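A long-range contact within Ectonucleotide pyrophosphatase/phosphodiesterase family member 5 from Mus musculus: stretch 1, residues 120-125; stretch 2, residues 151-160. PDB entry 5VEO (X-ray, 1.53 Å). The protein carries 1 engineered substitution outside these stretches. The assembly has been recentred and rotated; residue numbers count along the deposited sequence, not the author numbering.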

# COMPACT_ATOMS: atom_id res chain seq x y z
N SER A 120 5.32 -10.57 -17.05
CA SER A 120 5.04 -9.42 -16.19
C SER A 120 6.32 -8.61 -16.03
O SER A 120 7.42 -9.15 -16.09
N GLY A 121 6.16 -7.31 -15.74
CA GLY A 121 7.28 -6.45 -15.48
C GLY A 121 7.02 -5.55 -14.29
O GLY A 121 5.89 -5.11 -14.10
N ALA A 122 8.05 -5.28 -13.50
CA ALA A 122 7.90 -4.48 -12.29
C ALA A 122 9.09 -3.55 -12.14
O ALA A 122 10.25 -3.98 -12.21
N ALA A 123 8.78 -2.28 -11.93
CA ALA A 123 9.76 -1.22 -11.76
C ALA A 123 9.56 -0.63 -10.35
O ALA A 123 8.82 0.35 -10.17
N MET A 124 10.18 -1.28 -9.37
CA MET A 124 10.31 -0.88 -7.96
C MET A 124 9.06 -1.15 -7.14
O MET A 124 8.97 -0.69 -5.98
N TRP A 125 8.13 -1.95 -7.65
CA TRP A 125 6.93 -2.30 -6.90
C TRP A 125 7.28 -3.14 -5.67
O TRP A 125 8.03 -4.11 -5.79
N ASP A 151 13.55 6.91 -15.52
CA ASP A 151 14.20 5.63 -15.82
C ASP A 151 13.26 4.46 -15.55
O ASP A 151 13.29 3.45 -16.27
N ARG A 152 12.45 4.56 -14.49
CA ARG A 152 11.46 3.52 -14.22
C ARG A 152 10.46 3.43 -15.35
O ARG A 152 10.13 2.33 -15.81
N VAL A 153 9.97 4.58 -15.82
CA VAL A 153 9.04 4.61 -16.96
C VAL A 153 9.70 4.00 -18.19
O VAL A 153 9.08 3.22 -18.93
N ALA A 154 10.96 4.35 -18.43
CA ALA A 154 11.65 3.85 -19.62
C ALA A 154 11.67 2.33 -19.64
O ALA A 154 11.42 1.70 -20.68
N LYS A 155 11.95 1.70 -18.49
CA LYS A 155 11.96 0.25 -18.43
C LYS A 155 10.58 -0.33 -18.69
O LYS A 155 10.43 -1.31 -19.44
N ILE A 156 9.55 0.25 -18.07
CA ILE A 156 8.19 -0.22 -18.30
C ILE A 156 7.85 -0.18 -19.79
O ILE A 156 7.27 -1.13 -20.33
N ILE A 157 8.16 0.94 -20.46
CA ILE A 157 7.82 1.09 -21.87
C ILE A 157 8.59 0.08 -22.70
O ILE A 157 8.05 -0.54 -23.63
N GLU A 158 9.87 -0.09 -22.37
CA GLU A 158 10.70 -1.10 -23.04
C GLU A 158 10.09 -2.49 -22.90
O GLU A 158 10.03 -3.26 -23.87
N TRP A 159 9.62 -2.83 -21.71
CA TRP A 159 9.07 -4.17 -21.49
C TRP A 159 7.76 -4.38 -22.24
O TRP A 159 7.50 -5.48 -22.74
N PHE A 160 6.90 -3.34 -22.31
CA PHE A 160 5.65 -3.48 -23.05
C PHE A 160 5.87 -3.63 -24.55
O PHE A 160 4.96 -4.09 -25.26

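What holds the strand of residues 120-123 against the helix of residues 151-160? The two run nearly antiparallel, at 173°, and their axes come within 8.3 Å. No hydrogen bond crosses between them, so the contact rests on packing, centred on Ala123, Arg152 and Trp159. Ala123 points toward the helix, and its methyl meets three residues of the helix: CB lies 3.9 Å from Arg152 O, 3.9 Å from Ile156 CG1 and 4.3 Å from Trp159 CZ3. Ile156 starts sideways, but its m, m rotamer brings the end of the side chain nearer the strand.

How does a charged arginine fit into a buried contact? Arg152 points toward the strand with chi1 m and chi2 and chi3 t, an extended chain that carries the guanidinium to Met124. Its CB sits 4.1 Å from Ala123 CB, while NH1 comes within 3.5 Å of Met124 CB. Met124, in an m, m, t rotamer, lays CG over one face of the guanidinium. The nitrogens NE, NH1 and NH2 find hydrogen-bonding partners elsewhere in the structure.

Where does the indole of Trp159 go? Chi1 is m and chi2 is -25°, and the six-membered end of the ring reaches the strand. Its edge meets the backbone: CH2 lies 3.4 Å from Ala122 O, and CZ3 is 4.1 Å from Ala123 N. CE3 approaches Gly121 CA at 3.8 Å, and an ideal CB on that glycine would stand only 2.7 Å from CE3, a clash.

Which side chains stay out? Ser120 and Ala122 point away on the strand, as does Val153 on the helix. Lys155 starts toward the strand, but its end leads away, and NZ forms a salt bridge with Glu158 OE1 at 2.9 Å.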

# COMPACT_ATOMS: atom_id res chain seq x y z
CB SER A 120 4.57 -9.83 -14.80
OG SER A 120 3.63 -10.89 -14.81
CB ALA A 122 7.78 -5.36 -11.06
CB ALA A 123 9.62 -0.20 -12.84
CB MET A 124 10.71 0.59 -7.82
CG MET A 124 11.94 0.96 -8.66
SD MET A 124 13.31 -0.17 -8.35
CE MET A 124 14.63 0.69 -9.23
CB TRP A 125 5.97 -3.08 -7.81
CG TRP A 125 4.65 -3.39 -7.18
CD1 TRP A 125 4.34 -4.45 -6.39
CD2 TRP A 125 3.46 -2.62 -7.31
NE1 TRP A 125 3.02 -4.38 -6.00
CE2 TRP A 125 2.46 -3.27 -6.57
CE3 TRP A 125 3.15 -1.44 -7.98
CZ2 TRP A 125 1.15 -2.77 -6.49
CZ3 TRP A 125 1.86 -0.95 -7.90
CH2 TRP A 125 0.88 -1.62 -7.16
CB ASP A 151 15.49 5.50 -15.01
CG ASP A 151 16.65 6.27 -15.64
OD1 ASP A 151 16.52 6.67 -16.80
OD2 ASP A 151 17.68 6.47 -14.96
CB ARG A 152 10.75 3.79 -12.89
CG ARG A 152 11.69 3.77 -11.71
CD ARG A 152 10.99 4.10 -10.38
NE ARG A 152 11.95 4.63 -9.41
CZ ARG A 152 11.77 4.63 -8.09
NH1 ARG A 152 10.70 4.10 -7.53
NH2 ARG A 152 12.71 5.15 -7.30
CB VAL A 153 8.59 6.05 -17.22
CG1 VAL A 153 7.86 6.16 -18.54
CG2 VAL A 153 7.69 6.49 -16.07
CB ALA A 154 13.07 4.41 -19.68
CB LYS A 155 12.49 -0.21 -17.08
CG LYS A 155 13.97 0.06 -16.90
CD LYS A 155 14.76 -0.88 -17.84
CE LYS A 155 16.18 -0.47 -18.13
NZ LYS A 155 16.63 -1.29 -19.31
CB ILE A 156 7.20 0.63 -17.47
CG1 ILE A 156 7.36 0.30 -15.98
CG2 ILE A 156 5.76 0.45 -17.97
CD1 ILE A 156 6.80 -1.04 -15.55
CB ILE A 157 8.11 2.53 -22.35
CG1 ILE A 157 7.27 3.59 -21.60
CG2 ILE A 157 7.92 2.64 -23.88
CD1 ILE A 157 5.88 3.63 -21.96
CB GLU A 158 12.10 -1.10 -22.44
CG GLU A 158 12.89 0.11 -22.83
CD GLU A 158 14.13 0.30 -21.98
OE1 GLU A 158 14.51 -0.63 -21.22
OE2 GLU A 158 14.73 1.40 -22.06
CB TRP A 159 8.92 -4.42 -19.99
CG TRP A 159 10.22 -4.42 -19.26
CD1 TRP A 159 11.47 -4.70 -19.76
CD2 TRP A 159 10.41 -4.11 -17.88
NE1 TRP A 159 12.41 -4.60 -18.77
CE2 TRP A 159 11.78 -4.21 -17.61
CE3 TRP A 159 9.54 -3.74 -16.86
CZ2 TRP A 159 12.30 -4.00 -16.33
CZ3 TRP A 159 10.05 -3.51 -15.60
CH2 TRP A 159 11.42 -3.64 -15.34
CB PHE A 160 4.74 -2.27 -22.83
CG PHE A 160 3.83 -2.40 -21.63
CD1 PHE A 160 2.82 -3.35 -21.62
CD2 PHE A 160 3.97 -1.57 -20.54
CE1 PHE A 160 1.97 -3.47 -20.53
CE2 PHE A 160 3.12 -1.69 -19.44
CZ PHE A 160 2.14 -2.64 -19.43